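Local coordinates for collagen adhesin protein (Enterococcus faecalis, PDB 2Z1P) that probably binds collagen by the "Collagen Hug" mechanism at the cell wall, through the two immunoglobulin-like domains of this fragment, at residues 23-28 with 36-41; 58-63 with 110-115; 14-19 with 128-133. All coordinates share one frame; numbering follows the deposited sequence.

All three contacts lie in the N-terminal immunoglobulin-like domain. Contact 1 pairs two neighbouring strands of one sheet by backbone hydrogen bonds. Contact 2 packs strand 107-116, the neighbour of 35-43 in that sheet, against the strand and loop at 58-63, with apolar side chains and no hydrogen bond between them. The two centres are about 9 Å apart, and Val40 CG2 meets Leu58 CD2. Both put buried apolar side chains into the domain interior. Contact 3 lies nearer the margin, with Lys16 exposed. It joins the loop before strand 20-25 to the loop after strand 125-129, mostly by polar groups. Phe131 reaches from it to Val23 and Leu25 of contact 1 and to Pro61 of contact 2.

Contact 1. Residues 23-28 with 36-41; sequences VELDHT and TSIKVS
The backbone N of Lys39 donates to Glu24 O at 2.8 Å, in an almost straight bond of 178°. Glu24 N returns the bond to Lys39 O at 2.9 Å. The two residues thus form a hydrogen-bonded antiparallel pair. It joins strands 20-25 and 35-43 at one side of a sheet in the N-terminal immunoglobulin-like domain. Strand 20-25 is outermost in this sheet, and strand 107-116 lies on the far side of 35-43. Each carbonyl also receives a CA-H contact: Ile38 CA lies 3.5 Å from Glu24 O, and Val23 CA lies 3.4 Å from Lys39 O.

Val23, Leu25, Ile38 and Val40 project from one face of the sheet, into the domain interior. Val23 and Ile38 stand side by side. In both, CG2 is anti to the backbone N, and these two methyls come within 3.3 Å, a tight fit. On its other branch, Ile38 CG1 lies alongside Leu25 CG at 3.8 Å. Val23 also touches Phe131 and Leu58 inside the domain.

Glu24 and Lys39 project from the other face. Their chains are extended, and OE2 and NZ stay too far apart for a salt bridge. Beyond the strand, His27 is held from two sides by carboxylates. Its NE2 is hydrogen-bonded to Glu34 OE1, which would probably favour a protonated ring. Its ND1 donates to Asp26 OD2 at 3.0 Å, nearly in the ring plane and on the anti side of the carboxylate.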
loop_
_atom_site.group_PDB
_atom_site.type_symbol
_atom_site.label_atom_id
_atom_site.label_comp_id
_atom_site.label_asym_id
_atom_site.label_seq_id
_atom_site.Cartn_x
_atom_site.Cartn_y
_atom_site.Cartn_z
ATOM N N VAL A 23 1.993 21.124 -7.375
ATOM C CA VAL A 23 2.282 19.960 -6.533
ATOM C C VAL A 23 0.892 19.590 -6.020
ATOM O O VAL A 23 0.397 20.133 -5.040
ATOM C CB VAL A 23 3.245 20.305 -5.359
ATOM C CG1 VAL A 23 2.948 21.687 -4.816
ATOM C CG2 VAL A 23 3.127 19.260 -4.258
ATOM N N GLU A 24 0.271 18.657 -6.722
ATOM C CA GLU A 24 -1.077 18.230 -6.441
ATOM C C GLU A 24 -1.231 16.884 -5.750
ATOM O O GLU A 24 -0.563 15.903 -6.090
ATOM C CB GLU A 24 -1.824 18.242 -7.769
ATOM C CG GLU A 24 -3.058 17.399 -7.870
ATOM C CD GLU A 24 -3.418 17.128 -9.318
ATOM O OE1 GLU A 24 -4.524 16.608 -9.565
ATOM O OE2 GLU A 24 -2.593 17.430 -10.214
ATOM N N LEU A 25 -2.119 16.855 -4.765
ATOM C CA LEU A 25 -2.421 15.629 -4.043
ATOM C C LEU A 25 -3.851 15.296 -4.458
ATOM O O LEU A 25 -4.627 16.202 -4.776
ATOM C CB LEU A 25 -2.366 15.841 -2.528
ATOM C CG LEU A 25 -1.100 16.224 -1.758
ATOM C CD1 LEU A 25 -0.915 17.720 -1.799
ATOM C CD2 LEU A 25 -1.241 15.775 -0.300
ATOM N N ASP A 26 -4.212 14.015 -4.463
ATOM C CA ASP A 26 -5.565 13.643 -4.859
ATOM C C ASP A 26 -6.620 14.382 -4.034
ATOM O O ASP A 26 -7.450 15.104 -4.587
ATOM C CB ASP A 26 -5.766 12.146 -4.734
ATOM C CG ASP A 26 -7.102 11.710 -5.271
ATOM O OD1 ASP A 26 -7.346 11.907 -6.483
ATOM O OD2 ASP A 26 -7.913 11.181 -4.481
ATOM N N HIS A 27 -6.601 14.192 -2.715
ATOM C CA HIS A 27 -7.533 14.894 -1.838
ATOM C C HIS A 27 -6.725 15.523 -0.700
ATOM O O HIS A 27 -5.683 15.000 -0.314
ATOM C CB HIS A 27 -8.592 13.941 -1.291
ATOM C CG HIS A 27 -8.031 12.669 -0.744
ATOM N ND1 HIS A 27 -7.556 11.660 -1.550
ATOM C CD2 HIS A 27 -7.847 12.252 0.533
ATOM C CE1 HIS A 27 -7.103 10.672 -0.795
ATOM N NE2 HIS A 27 -7.268 11.008 0.471
ATOM N N THR A 28 -7.198 16.648 -0.169
ATOM C CA THR A 28 -6.485 17.351 0.898
ATOM C C THR A 28 -6.870 16.987 2.335
ATOM O O THR A 28 -6.489 17.673 3.282
ATOM C CB THR A 28 -6.591 18.888 0.707
ATOM O OG1 THR A 28 -7.903 19.232 0.242
ATOM C CG2 THR A 28 -5.539 19.374 -0.293
ATOM N N THR A 36 -0.309 8.426 0.282
ATOM C CA THR A 36 -0.914 9.064 -0.877
ATOM C C THR A 36 0.183 9.520 -1.813
ATOM O O THR A 36 1.338 9.646 -1.399
ATOM C CB THR A 36 -1.771 10.290 -0.451
ATOM O OG1 THR A 36 -2.567 10.734 -1.555
ATOM C CG2 THR A 36 -0.871 11.441 0.014
ATOM N N SER A 37 -0.184 9.756 -3.070
ATOM C CA SER A 37 0.758 10.208 -4.086
ATOM C C SER A 37 0.626 11.710 -4.252
ATOM O O SER A 37 -0.481 12.257 -4.244
ATOM C CB SER A 37 0.472 9.544 -5.434
ATOM O OG SER A 37 0.423 8.133 -5.329
ATOM N N ILE A 38 1.769 12.368 -4.393
ATOM C CA ILE A 38 1.829 13.808 -4.598
ATOM C C ILE A 38 2.474 13.946 -5.977
ATOM O O ILE A 38 3.532 13.361 -6.236
ATOM C CB ILE A 38 2.704 14.497 -3.517
ATOM C CG1 ILE A 38 2.134 14.200 -2.132
ATOM C CG2 ILE A 38 2.739 16.002 -3.737
ATOM C CD1 ILE A 38 2.887 14.847 -1.023
ATOM N N LYS A 39 1.827 14.695 -6.865
ATOM C CA LYS A 39 2.338 14.869 -8.220
ATOM C C LYS A 39 2.831 16.285 -8.511
ATOM O O LYS A 39 2.053 17.237 -8.473
ATOM C CB LYS A 39 1.244 14.501 -9.208
ATOM C CG LYS A 39 1.672 14.560 -10.640
ATOM C CD LYS A 39 0.460 14.452 -11.494
ATOM C CE LYS A 39 0.845 14.349 -12.916
ATOM N NZ LYS A 39 -0.383 14.354 -13.734
ATOM N N VAL A 40 4.121 16.415 -8.812
ATOM C CA VAL A 40 4.710 17.717 -9.117
ATOM C C VAL A 40 4.967 17.891 -10.620
ATOM O O VAL A 40 5.857 17.258 -11.178
ATOM C CB VAL A 40 6.059 17.917 -8.387
ATOM C CG1 VAL A 40 6.533 19.363 -8.582
ATOM C CG2 VAL A 40 5.930 17.561 -6.917
ATOM N N SER A 41 4.191 18.750 -11.272
ATOM C CA SER A 41 4.364 18.995 -12.697
ATOM C C SER A 41 5.260 20.222 -12.899
ATOM O O SER A 41 5.289 21.111 -12.050
ATOM C CB SER A 41 3.004 19.239 -13.343
ATOM O OG SER A 41 2.117 18.167 -13.083
#

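Contact 2. Residues 58-63 with 110-115; sequences LTLPDA and FSFGIK
The Phe112 ring meets Leu60 at its edge: CD2 of Leu60 lies near the ring plane, 3.8 Å from CE2 and about as far from CZ. Leu58 CD2 comes to the same ring obliquely, 4.4 Å from CE1. The Phe110 ring receives the other methyl of Leu58, also obliquely, with CD1 4.2 Å from CZ. Leu58 therefore spreads its two branches between the two rings. Its CG, set beside the backbone N (chi1 -80°), brings one methyl to each of them. Both phenylalanines have CG between the backbone N and the carbonyl carbon, and they leave strand 107-116 on the same side, two residues apart. Each leucine slides past its phenylalanine in the opposite direction.

Around the leucines and rings the backbones stay well apart. The CA atoms of Leu58 and Phe112 are 11.0 Å apart, a separation filled by side chains. Val92 touches both rings, and Ile38 packs on Phe112. At the far end, Lys115 turns away from 58-63, and its NZ forms a salt bridge with Glu169 of the collagen-binding domain. The backbone of Ser111 bonds to Glu303 near the C-terminal end of the model, which is consistent with the latch of the Collagen Hug model. Leu58 from strand 57-59 and Leu60 from the loop after it, packed on the rings of strand 107-116, are part of the apolar packing of an immunoglobulin-like beta-sandwich.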
loop_
_atom_site.group_PDB
_atom_site.type_symbol
_atom_site.label_atom_id
_atom_site.label_comp_id
_atom_site.label_asym_id
_atom_site.label_seq_id
_atom_site.Cartn_x
_atom_site.Cartn_y
_atom_site.Cartn_z
ATOM N N LEU A 58 11.552 19.963 -3.391
ATOM C CA LEU A 58 10.434 20.180 -2.462
ATOM C C LEU A 58 10.780 19.803 -1.036
ATOM O O LEU A 58 11.478 18.820 -0.795
ATOM C CB LEU A 58 9.211 19.351 -2.860
ATOM C CG LEU A 58 8.292 19.824 -3.979
ATOM C CD1 LEU A 58 8.913 19.516 -5.327
ATOM C CD2 LEU A 58 6.950 19.123 -3.839
ATOM N N THR A 59 10.263 20.583 -0.095
ATOM C CA THR A 59 10.484 20.340 1.325
ATOM C C THR A 59 9.150 19.932 1.951
ATOM O O THR A 59 8.157 20.656 1.855
ATOM C CB THR A 59 11.078 21.598 2.019
ATOM O OG1 THR A 59 10.709 21.610 3.402
ATOM C CG2 THR A 59 10.593 22.864 1.355
ATOM N N LEU A 60 9.147 18.762 2.586
ATOM C CA LEU A 60 7.952 18.178 3.188
ATOM C C LEU A 60 7.649 18.567 4.636
ATOM O O LEU A 60 8.559 18.786 5.437
ATOM C CB LEU A 60 8.047 16.650 3.102
ATOM C CG LEU A 60 8.502 16.031 1.766
ATOM C CD1 LEU A 60 8.678 14.528 1.939
ATOM C CD2 LEU A 60 7.502 16.319 0.663
ATOM N N PRO A 61 6.351 18.642 4.984
ATOM C CA PRO A 61 5.858 18.989 6.317
ATOM C C PRO A 61 6.198 17.856 7.265
ATOM O O PRO A 61 6.252 16.696 6.862
ATOM C CB PRO A 61 4.346 19.090 6.122
ATOM C CG PRO A 61 4.186 19.331 4.673
ATOM C CD PRO A 61 5.221 18.448 4.065
ATOM N N ASP A 62 6.393 18.185 8.530
ATOM C CA ASP A 62 6.729 17.172 9.505
ATOM C C ASP A 62 5.624 16.140 9.599
ATOM O O ASP A 62 5.861 15.017 10.034
ATOM C CB ASP A 62 6.964 17.804 10.882
ATOM C CG ASP A 62 8.092 18.827 10.879
ATOM O OD1 ASP A 62 9.131 18.576 10.226
ATOM O OD2 ASP A 62 7.945 19.877 11.543
ATOM N N ALA A 63 4.420 16.503 9.184
ATOM C CA ALA A 63 3.314 15.566 9.285
ATOM C C ALA A 63 3.243 14.523 8.158
ATOM O O ALA A 63 2.569 13.501 8.308
ATOM C CB ALA A 63 1.992 16.333 9.395
ATOM N N PHE A 110 6.371 14.363 -12.026
ATOM C CA PHE A 110 6.922 13.262 -11.262
ATOM C C PHE A 110 6.132 13.101 -9.980
ATOM O O PHE A 110 5.925 14.060 -9.242
ATOM C CB PHE A 110 8.429 13.468 -10.999
ATOM C CG PHE A 110 8.765 14.527 -9.976
ATOM C CD1 PHE A 110 8.633 14.273 -8.612
ATOM C CD2 PHE A 110 9.304 15.751 -10.371
ATOM C CE1 PHE A 110 9.041 15.218 -7.654
ATOM C CE2 PHE A 110 9.714 16.704 -9.420
ATOM C CZ PHE A 110 9.583 16.432 -8.061
ATOM N N SER A 111 5.642 11.886 -9.758
ATOM C CA SER A 111 4.865 11.566 -8.570
ATOM C C SER A 111 5.760 10.820 -7.592
ATOM O O SER A 111 6.649 10.072 -8.010
ATOM C CB SER A 111 3.682 10.663 -8.928
ATOM O OG SER A 111 2.926 11.204 -9.993
ATOM N N PHE A 112 5.540 11.049 -6.298
ATOM C CA PHE A 112 6.275 10.352 -5.251
ATOM C C PHE A 112 5.265 10.048 -4.143
ATOM O O PHE A 112 4.200 10.672 -4.078
ATOM C CB PHE A 112 7.467 11.170 -4.726
ATOM C CG PHE A 112 7.091 12.432 -4.008
ATOM C CD1 PHE A 112 6.692 13.563 -4.713
ATOM C CD2 PHE A 112 7.167 12.502 -2.619
ATOM C CE1 PHE A 112 6.374 14.760 -4.041
ATOM C CE2 PHE A 112 6.852 13.688 -1.940
ATOM C CZ PHE A 112 6.455 14.819 -2.653
ATOM N N GLY A 113 5.584 9.068 -3.299
ATOM C CA GLY A 113 4.670 8.682 -2.244
ATOM C C GLY A 113 5.092 9.117 -0.869
ATOM O O GLY A 113 6.284 9.175 -0.572
ATOM N N ILE A 114 4.100 9.445 -0.043
ATOM C CA ILE A 114 4.326 9.863 1.336
ATOM C C ILE A 114 3.406 9.015 2.180
ATOM O O ILE A 114 2.532 8.317 1.662
ATOM C CB ILE A 114 3.941 11.363 1.605
ATOM C CG1 ILE A 114 2.464 11.595 1.291
ATOM C CG2 ILE A 114 4.803 12.310 0.807
ATOM C CD1 ILE A 114 1.572 11.465 2.502
ATOM N N LYS A 115 3.617 9.075 3.483
ATOM C CA LYS A 115 2.785 8.356 4.424
ATOM C C LYS A 115 2.534 9.351 5.530
ATOM O O LYS A 115 3.472 9.857 6.139
ATOM C CB LYS A 115 3.483 7.100 4.954
ATOM C CG LYS A 115 4.784 7.296 5.700
ATOM C CD LYS A 115 5.189 5.951 6.285
ATOM C CE LYS A 115 6.350 6.041 7.266
ATOM N NZ LYS A 115 7.647 6.287 6.592
#

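Contact 3. Residues 14-19 with 128-133; sequences LSKSSI and ETDFGT
Ser15 OG lies 2.7 Å from the carbonyl oxygen of Gly132, and Thr57 O is also a hydrogen-bond partner of this hydroxyl. The serine has one proton for two carbonyls, so which carbonyl receives it stays open. The contact joins the loop before strand 20-25 to the loop after strand 125-129, at the margin of the immunoglobulin-like N-terminal domain.

Lys16 adds a second polar link that is long and doubtful. Its NZ is 3.9 Å from Asp130 OD2, an oxygen whose position is uncertain. The aliphatic chain of Lys16 does more of the touching. It bends about its CB-CG bond (chi2 -81°) and then runs alongside Gly132. Its CE comes within 3.3 Å of Gly132 O, and its NZ lies 3.6 Å from Gly132 CA. Nearby, CG2 of Thr133 packs at 3.7 Å on the backbone O of Ser15.

The 128-133 loop is folded by its own bonds. Thr129 OG1 accepts from Phe131 N at 3.0 Å and forms an ST turn. A weak bond runs from Gly132 N to Asp130 OD1. Phe131 and Gly132 both have positive phi, which helps the chain turn back. Phe131 sends its ring away from 14-19 and into the domain interior, against Leu58 and Leu140. On one face of this ring, toward its rim, sits Thr129 CG2, 3.9 Å above the plane.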
loop_
_atom_site.group_PDB
_atom_site.type_symbol
_atom_site.label_atom_id
_atom_site.label_comp_id
_atom_site.label_asym_id
_atom_site.label_seq_id
_atom_site.Cartn_x
_atom_site.Cartn_y
_atom_site.Cartn_z
ATOM N N LEU A 14 15.230 25.597 -9.142
ATOM C CA LEU A 14 13.955 25.850 -9.809
ATOM C C LEU A 14 12.689 25.780 -8.927
ATOM O O LEU A 14 11.590 26.141 -9.367
ATOM C CB LEU A 14 13.822 24.884 -10.991
ATOM N N SER A 15 12.850 25.325 -7.689
ATOM C CA SER A 15 11.727 25.178 -6.764
ATOM C C SER A 15 10.881 26.430 -6.621
ATOM O O SER A 15 9.758 26.500 -7.127
ATOM C CB SER A 15 12.234 24.758 -5.388
ATOM O OG SER A 15 11.148 24.573 -4.507
ATOM N N LYS A 16 11.421 27.412 -5.905
ATOM C CA LYS A 16 10.735 28.680 -5.698
ATOM C C LYS A 16 10.686 29.405 -7.034
ATOM O O LYS A 16 10.167 30.516 -7.131
ATOM C CB LYS A 16 11.494 29.535 -4.689
ATOM C CG LYS A 16 11.660 28.904 -3.328
ATOM C CD LYS A 16 10.411 29.067 -2.497
ATOM C CE LYS A 16 10.620 28.529 -1.092
ATOM N NZ LYS A 16 9.428 28.788 -0.230
ATOM N N SER A 17 11.244 28.775 -8.066
ATOM C CA SER A 17 11.248 29.371 -9.391
ATOM C C SER A 17 9.854 29.334 -10.015
ATOM O O SER A 17 8.882 28.884 -9.402
ATOM C CB SER A 17 12.238 28.643 -10.290
ATOM N N SER A 18 9.774 29.824 -11.243
ATOM C CA SER A 18 8.536 29.857 -12.001
ATOM C C SER A 18 8.313 28.519 -12.708
ATOM O O SER A 18 7.211 28.229 -13.186
ATOM C CB SER A 18 8.615 30.978 -13.033
ATOM O OG SER A 18 7.819 30.687 -14.168
ATOM N N ILE A 19 9.368 27.711 -12.778
ATOM C CA ILE A 19 9.302 26.413 -13.440
ATOM C C ILE A 19 8.208 25.512 -12.879
ATOM O O ILE A 19 7.402 24.969 -13.635
ATOM C CB ILE A 19 10.664 25.683 -13.349
ATOM C CG1 ILE A 19 11.683 26.399 -14.235
ATOM C CG2 ILE A 19 10.523 24.234 -13.786
ATOM C CD1 ILE A 19 13.108 26.312 -13.721
ATOM N N GLU A 128 -0.812 24.131 6.820
ATOM C CA GLU A 128 -0.842 24.909 5.587
ATOM C C GLU A 128 0.556 24.912 5.018
ATOM O O GLU A 128 1.458 25.513 5.587
ATOM C CB GLU A 128 -1.269 26.344 5.851
ATOM C CG GLU A 128 -2.640 26.463 6.439
ATOM C CD GLU A 128 -3.215 27.839 6.255
ATOM O OE1 GLU A 128 -2.456 28.821 6.418
ATOM O OE2 GLU A 128 -4.428 27.932 5.954
ATOM N N THR A 129 0.740 24.251 3.885
ATOM C CA THR A 129 2.067 24.175 3.294
ATOM C C THR A 129 2.067 24.313 1.777
ATOM O O THR A 129 1.146 23.849 1.108
ATOM C CB THR A 129 2.720 22.843 3.645
ATOM O OG1 THR A 129 4.019 22.786 3.053
ATOM C CG2 THR A 129 1.868 21.687 3.128
ATOM N N ASP A 130 3.113 24.948 1.250
ATOM C CA ASP A 130 3.284 25.158 -0.193
ATOM C C ASP A 130 4.418 24.254 -0.679
ATOM O O ASP A 130 4.754 24.236 -1.868
ATOM C CB ASP A 130 3.623 26.626 -0.483
ATOM C CG ASP A 130 5.005 27.026 0.024
ATOM O OD1 ASP A 130 5.345 26.743 1.197
ATOM O OD2 ASP A 130 5.756 27.638 -0.755
ATOM N N PHE A 131 4.999 23.520 0.271
ATOM C CA PHE A 131 6.094 22.579 0.041
ATOM C C PHE A 131 7.446 23.222 -0.294
ATOM O O PHE A 131 8.326 22.567 -0.864
ATOM C CB PHE A 131 5.678 21.594 -1.050
ATOM C CG PHE A 131 4.522 20.717 -0.654
ATOM C CD1 PHE A 131 4.722 19.614 0.170
ATOM C CD2 PHE A 131 3.229 21.023 -1.054
ATOM C CE1 PHE A 131 3.652 18.837 0.590
ATOM C CE2 PHE A 131 2.159 20.255 -0.640
ATOM C CZ PHE A 131 2.371 19.156 0.186
ATOM N N GLY A 132 7.613 24.489 0.099
ATOM C CA GLY A 132 8.842 25.220 -0.179
ATOM C C GLY A 132 8.892 25.539 -1.660
ATOM O O GLY A 132 9.953 25.517 -2.276
ATOM N N THR A 133 7.724 25.846 -2.220
ATOM C CA THR A 133 7.562 26.143 -3.644
ATOM C C THR A 133 6.860 27.479 -3.892
ATOM O O THR A 133 6.305 28.081 -2.982
ATOM C CB THR A 133 6.744 25.016 -4.321
ATOM O OG1 THR A 133 7.479 23.792 -4.237
ATOM C CG2 THR A 133 6.467 25.333 -5.774
#